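PDB 1J1I: meta cleavage compound hydrolase from Janthinobacterium, which catalyses the hydrolytic cleavage of a carbon-carbon bond in the ring-opened meta-cleavage intermediate of carbazole degradation, releasing anthranilate. Local coordinates for the interface of chains A and B. Sequence-based numbering; all coordinates share one arbitrary frame. Chains: chain A/B, meta cleavage compound hydrolase.

Contact 1: the interface of chains A and B. Residues chain A 245, 248-253; chain B 231, 254-257, 270.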
loop_
_atom_site.group_PDB
_atom_site.type_symbol
_atom_site.label_atom_id
_atom_site.label_comp_id
_atom_site.label_asym_id
_atom_site.label_seq_id
_atom_site.Cartn_x
_atom_site.Cartn_y
_atom_site.Cartn_z
ATOM N N LEU A 245 -7.267 -4.311 -9.119
ATOM C CA LEU A 245 -7.550 -2.940 -8.704
ATOM C C LEU A 245 -8.564 -2.257 -9.616
ATOM O O LEU A 245 -9.326 -1.401 -9.178
ATOM C CB LEU A 245 -6.242 -2.133 -8.640
ATOM C CG LEU A 245 -5.306 -2.540 -7.491
ATOM C CD1 LEU A 245 -3.984 -1.785 -7.593
ATOM C CD2 LEU A 245 -5.975 -2.245 -6.155
ATOM N N ILE A 248 -12.170 -4.544 -8.774
ATOM C CA ILE A 248 -12.779 -4.395 -7.457
ATOM C C ILE A 248 -12.911 -2.909 -7.093
ATOM O O ILE A 248 -11.921 -2.215 -6.853
ATOM C CB ILE A 248 -11.948 -5.164 -6.407
ATOM C CG1 ILE A 248 -11.811 -6.625 -6.854
ATOM C CG2 ILE A 248 -12.625 -5.103 -5.034
ATOM C CD1 ILE A 248 -10.922 -7.480 -5.965
ATOM N N ASP A 249 -14.147 -2.422 -7.051
ATOM C CA ASP A 249 -14.391 -1.010 -6.768
ATOM C C ASP A 249 -13.851 -0.459 -5.454
ATOM O O ASP A 249 -13.367 0.673 -5.413
ATOM C CB ASP A 249 -15.883 -0.693 -6.838
ATOM C CG ASP A 249 -16.143 0.799 -6.938
ATOM O OD1 ASP A 249 -15.821 1.383 -7.992
ATOM O OD2 ASP A 249 -16.646 1.388 -5.965
ATOM N N ASP A 250 -13.946 -1.226 -4.375
ATOM C CA ASP A 250 -13.443 -0.724 -3.103
ATOM C C ASP A 250 -12.116 -1.369 -2.729
ATOM O O ASP A 250 -11.901 -1.773 -1.583
ATOM C CB ASP A 250 -14.471 -0.953 -1.995
ATOM C CG ASP A 250 -14.332 0.052 -0.864
ATOM O OD1 ASP A 250 -13.990 1.219 -1.161
ATOM O OD2 ASP A 250 -14.574 -0.311 0.307
ATOM N N SER A 251 -11.215 -1.447 -3.698
ATOM C CA SER A 251 -9.918 -2.057 -3.445
ATOM C C SER A 251 -8.749 -1.081 -3.368
ATOM O O SER A 251 -8.649 -0.131 -4.147
ATOM C CB SER A 251 -9.608 -3.119 -4.508
ATOM O OG SER A 251 -9.498 -2.561 -5.808
ATOM N N TRP A 252 -7.884 -1.341 -2.395
ATOM C CA TRP A 252 -6.662 -0.579 -2.162
ATOM C C TRP A 252 -5.575 -1.498 -2.696
ATOM O O TRP A 252 -5.778 -2.710 -2.787
ATOM C CB TRP A 252 -6.435 -0.374 -0.668
ATOM C CG TRP A 252 -7.140 0.792 -0.052
ATOM C CD1 TRP A 252 -6.581 1.987 0.310
ATOM C CD2 TRP A 252 -8.521 0.865 0.328
ATOM N NE1 TRP A 252 -7.522 2.794 0.900
ATOM C CE2 TRP A 252 -8.724 2.130 0.928
ATOM C CE3 TRP A 252 -9.608 -0.021 0.231
ATOM C CZ2 TRP A 252 -9.968 2.540 1.417
ATOM C CZ3 TRP A 252 -10.851 0.386 0.721
ATOM C CH2 TRP A 252 -11.017 1.655 1.311
ATOM N N GLY A 253 -4.424 -0.934 -3.049
ATOM C CA GLY A 253 -3.345 -1.758 -3.550
ATOM C C GLY A 253 -2.075 -1.532 -2.753
ATOM O O GLY A 253 -1.796 -0.402 -2.340
ATOM N N LYS B 231 -6.750 6.387 -7.235
ATOM C CA LYS B 231 -7.211 5.707 -8.435
ATOM C C LYS B 231 -7.959 6.639 -9.377
ATOM O O LYS B 231 -7.939 6.444 -10.592
ATOM C CB LYS B 231 -8.109 4.519 -8.054
ATOM C CG LYS B 231 -7.604 3.179 -8.569
ATOM C CD LYS B 231 -8.590 2.042 -8.317
ATOM C CE LYS B 231 -8.304 1.303 -7.013
ATOM N NZ LYS B 231 -9.247 0.152 -6.813
ATOM N N TYR B 254 1.154 2.119 -3.004
ATOM C CA TYR B 254 -0.071 2.174 -2.203
ATOM C C TYR B 254 -1.129 2.875 -3.047
ATOM O O TYR B 254 -1.088 4.095 -3.240
ATOM C CB TYR B 254 0.137 2.937 -0.892
ATOM C CG TYR B 254 -1.048 2.843 0.052
ATOM C CD1 TYR B 254 -1.522 1.602 0.478
ATOM C CD2 TYR B 254 -1.709 3.989 0.503
ATOM C CE1 TYR B 254 -2.622 1.497 1.321
ATOM C CE2 TYR B 254 -2.813 3.895 1.352
ATOM C CZ TYR B 254 -3.265 2.642 1.752
ATOM O OH TYR B 254 -4.366 2.525 2.565
ATOM N N ILE B 255 -2.076 2.087 -3.545
ATOM C CA ILE B 255 -3.136 2.591 -4.406
ATOM C C ILE B 255 -4.421 2.727 -3.603
ATOM O O ILE B 255 -4.863 1.776 -2.952
ATOM C CB ILE B 255 -3.352 1.638 -5.595
ATOM C CG1 ILE B 255 -1.992 1.222 -6.182
ATOM C CG2 ILE B 255 -4.197 2.311 -6.657
ATOM C CD1 ILE B 255 -1.175 2.357 -6.773
ATOM N N ILE B 256 -5.017 3.917 -3.667
ATOM C CA ILE B 256 -6.227 4.239 -2.917
ATOM C C ILE B 256 -7.450 4.467 -3.807
ATOM O O ILE B 256 -7.406 5.254 -4.757
ATOM C CB ILE B 256 -5.995 5.515 -2.071
ATOM C CG1 ILE B 256 -4.761 5.339 -1.183
ATOM C CG2 ILE B 256 -7.222 5.828 -1.230
ATOM C CD1 ILE B 256 -4.362 6.619 -0.433
ATOM N N PRO B 257 -8.561 3.773 -3.511
ATOM C CA PRO B 257 -9.782 3.933 -4.309
ATOM C C PRO B 257 -10.550 5.183 -3.875
ATOM O O PRO B 257 -10.342 5.685 -2.771
ATOM C CB PRO B 257 -10.552 2.652 -4.006
ATOM C CG PRO B 257 -10.238 2.438 -2.532
ATOM C CD PRO B 257 -8.729 2.723 -2.486
ATOM N N ASP B 270 -6.106 7.744 6.423
ATOM C CA ASP B 270 -5.630 6.668 5.567
ATOM C C ASP B 270 -4.196 6.965 5.133
ATOM O O ASP B 270 -3.305 6.135 5.290
ATOM C CB ASP B 270 -6.546 6.533 4.343
ATOM C CG ASP B 270 -6.184 5.342 3.465
ATOM O OD1 ASP B 270 -6.923 5.060 2.499
ATOM O OD2 ASP B 270 -5.159 4.691 3.738
HETATM O O HOH W 1 -11.687 1.489 -7.250
#

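Contact 2: the interface of chains A and B. Residues chain A 254, 269-270, 273-274; chain B 277, 280-282.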
loop_
_atom_site.group_PDB
_atom_site.type_symbol
_atom_site.label_atom_id
_atom_site.label_comp_id
_atom_site.label_asym_id
_atom_site.label_seq_id
_atom_site.Cartn_x
_atom_site.Cartn_y
_atom_site.Cartn_z
ATOM N N TYR A 254 -1.327 -2.607 -2.508
ATOM C CA TYR A 254 -0.054 -2.527 -1.788
ATOM C C TYR A 254 0.952 -3.371 -2.561
ATOM O O TYR A 254 0.906 -4.606 -2.534
ATOM C CB TYR A 254 -0.176 -3.047 -0.353
ATOM C CG TYR A 254 1.065 -2.795 0.484
ATOM C CD1 TYR A 254 1.558 -1.502 0.655
ATOM C CD2 TYR A 254 1.759 -3.848 1.086
ATOM C CE1 TYR A 254 2.708 -1.256 1.396
ATOM C CE2 TYR A 254 2.913 -3.613 1.835
ATOM C CZ TYR A 254 3.383 -2.311 1.981
ATOM O OH TYR A 254 4.532 -2.060 2.690
ATOM N N GLU A 269 6.935 -8.878 8.777
ATOM C CA GLU A 269 6.685 -7.604 9.447
ATOM C C GLU A 269 6.022 -6.603 8.507
ATOM O O GLU A 269 5.070 -5.908 8.880
ATOM C CB GLU A 269 7.994 -7.019 9.974
ATOM C CG GLU A 269 8.585 -7.787 11.142
ATOM C CD GLU A 269 8.542 -6.994 12.436
ATOM O OE1 GLU A 269 9.232 -5.953 12.523
ATOM O OE2 GLU A 269 7.817 -7.410 13.367
ATOM N N ASP A 270 6.538 -6.531 7.287
ATOM C CA ASP A 270 6.004 -5.620 6.287
ATOM C C ASP A 270 4.547 -5.980 6.002
ATOM O O ASP A 270 3.663 -5.130 6.066
ATOM C CB ASP A 270 6.841 -5.707 5.004
ATOM C CG ASP A 270 6.418 -4.685 3.954
ATOM O OD1 ASP A 270 7.094 -4.582 2.910
ATOM O OD2 ASP A 270 5.408 -3.991 4.173
ATOM N N ASN A 273 2.109 -5.421 9.115
ATOM C CA ASN A 273 1.859 -4.009 9.366
ATOM C C ASN A 273 0.931 -3.406 8.325
ATOM O O ASN A 273 0.057 -2.612 8.658
ATOM C CB ASN A 273 3.180 -3.239 9.405
ATOM C CG ASN A 273 3.782 -3.196 10.796
ATOM O OD1 ASN A 273 3.845 -4.209 11.493
ATOM N ND2 ASN A 273 4.231 -2.017 11.205
ATOM N N ALA A 274 1.122 -3.783 7.066
ATOM C CA ALA A 274 0.278 -3.274 5.994
ATOM C C ALA A 274 -1.156 -3.746 6.231
ATOM O O ALA A 274 -2.121 -3.015 5.968
ATOM C CB ALA A 274 0.783 -3.781 4.646
ATOM N N SER B 277 3.259 3.413 8.604
ATOM C CA SER B 277 3.595 2.016 8.375
ATOM C C SER B 277 4.862 1.906 7.521
ATOM O O SER B 277 5.776 1.145 7.842
ATOM C CB SER B 277 2.417 1.311 7.690
ATOM O OG SER B 277 2.651 -0.076 7.528
ATOM N N SER B 280 7.945 3.010 9.472
ATOM C CA SER B 280 8.289 2.108 10.569
ATOM C C SER B 280 9.218 0.989 10.117
ATOM O O SER B 280 10.030 0.498 10.897
ATOM C CB SER B 280 7.027 1.499 11.190
ATOM O OG SER B 280 6.403 0.600 10.291
ATOM N N LEU B 281 9.096 0.584 8.858
ATOM C CA LEU B 281 9.945 -0.469 8.318
ATOM C C LEU B 281 11.318 0.097 7.994
ATOM O O LEU B 281 12.332 -0.566 8.190
ATOM C CB LEU B 281 9.336 -1.055 7.042
ATOM C CG LEU B 281 7.989 -1.770 7.139
ATOM C CD1 LEU B 281 7.561 -2.207 5.743
ATOM C CD2 LEU B 281 8.092 -2.971 8.076
ATOM N N ARG B 282 11.337 1.329 7.493
ATOM C CA ARG B 282 12.581 1.996 7.119
ATOM C C ARG B 282 13.234 2.715 8.294
ATOM O O ARG B 282 12.645 2.708 9.397
ATOM C CB ARG B 282 12.314 2.996 5.989
ATOM C CG ARG B 282 11.522 2.419 4.820
ATOM C CD ARG B 282 12.132 1.114 4.324
ATOM N NE ARG B 282 11.197 -0.000 4.447
ATOM C CZ ARG B 282 11.518 -1.275 4.248
ATOM N NH1 ARG B 282 12.760 -1.606 3.912
ATOM N NH2 ARG B 282 10.596 -2.221 4.382
HETATM O O HOH W 2 4.045 -2.354 6.208
#

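Contact 1: the interface of chains A and B
Strand 251-256 of chain A, with the end of helix 238-247 and the loop after it, meets strand 251-256 of chain B, flanked by the loop residues B:Lys231 and B:Pro257 and by helix 268-281. The two edge strands pair antiparallel: A:Gly253 N donates to B:Ile255 O at 2.7 Å, on a lone pair of that carbonyl, and B:Ile255 N returns a bond to A:Gly253 O from above the carbonyl plane. The chain of B:Lys231, bent at chi3, delivers NZ into a cluster of oxygens. NZ bonds A:Leu245 O at 2.8 Å along a lone pair, A:Ser251 O from above its plane, and the hydroxyl A:Ser251 OG; a water links NZ to A:Asp249 O as well. A:Ser251 OG sits between its own backbone N and carbonyl carbon (chi1 63°) and donates to A:Ile248 O, which likely leaves its oxygen turned to accept from the lysine. Such a cluster of carbonyl and hydroxyl oxygens would be expected to favour a charged ammonium. Next to the lysine, B:Pro257 lies over one face of the A:Trp252 indole, crossing at about a right angle, with CD 3.3 Å from the centroid of the five-membered ring and CG over the six-membered ring. The indole NE1 reaches tip to tip to B:Asp270 OD1 at 2.8 Å (158° at H), taking the syn lone pair, with the carboxylate turned 51° from the indole. The second carboxylate oxygen, B:Asp270 OD2, accepts B:Tyr254 OH at 2.6 Å in the phenol plane, fixing the carboxylate's rotation. The site lies on the edge of the alpha/beta-hydrolase sheet, about 18 Å from the active-site A:Ser114.

Contact 2: the interface of chains A and B
A helix-against-helix interface between two alpha/beta-hydrolase subunits is formed where helix 268-281 of chain A meets the C-terminal part of the same helix in chain B, adding apolar and water-mediated contact to the two-fold dimer of the crystal. It illustrates how a surface can be matched without direct polar bonds across it. B:Leu281 is the most deeply covered residue of the patch, with 65 Å² hidden. Its CG lies anti to the carbonyl carbon (chi1 -63°), and the side chain crosses that of A:Asp270 at about a right angle. The methyl CD1 presses on the carboxylate, 3.3 Å from A:Asp270 CG, while CD2 lies along the helix backbone at 3.8 Å from A:Asp270 CA. The carboxylate under this methyl is already held from within its own subunit by A:Tyr254. A:Ala274 CB, from the next turn of the aspartate's own helix, covers one face of that phenol ring, 3.5 Å above the plane and towards the rim, which may help to steady the tyrosine behind the carboxylate. A polar link is made through a water, which bonds both A:Asp270 O and A:Asp270 OD2 and meets the hydroxyl B:Ser277 OG at 3.0 Å. That hydroxyl stands anti to its backbone N (chi1 -176°), turned to the partner helix, with A:Asn273 CB alongside it at 3.7 Å. One turn on, B:Ser280 OG occupies the crowded position between N and carbonyl carbon (chi1 69°) and donates back to B:Ser277 O at 2.6 Å. The amide A:Asn273 ND2 approaches this hydroxyl without bonding to it.

The centres of contact 1 and contact 2 lie about 17 Å apart along one two-fold interface, and each has a twin with the chains exchanged. Strand 251-256 and helix 268-281 serve both. Residues 254 and 270 join them: in each subunit the aspartate that takes the partner's indole N-H also meets the partner's leucine and water, with the tyrosine behind it. Sheet pairing and helix packing may thus be coupled through one internal pair. Both contacts stand 18 to 19 Å from A:Ser114, so neither centre lies at the catalytic serine, and their role is more likely in assembly.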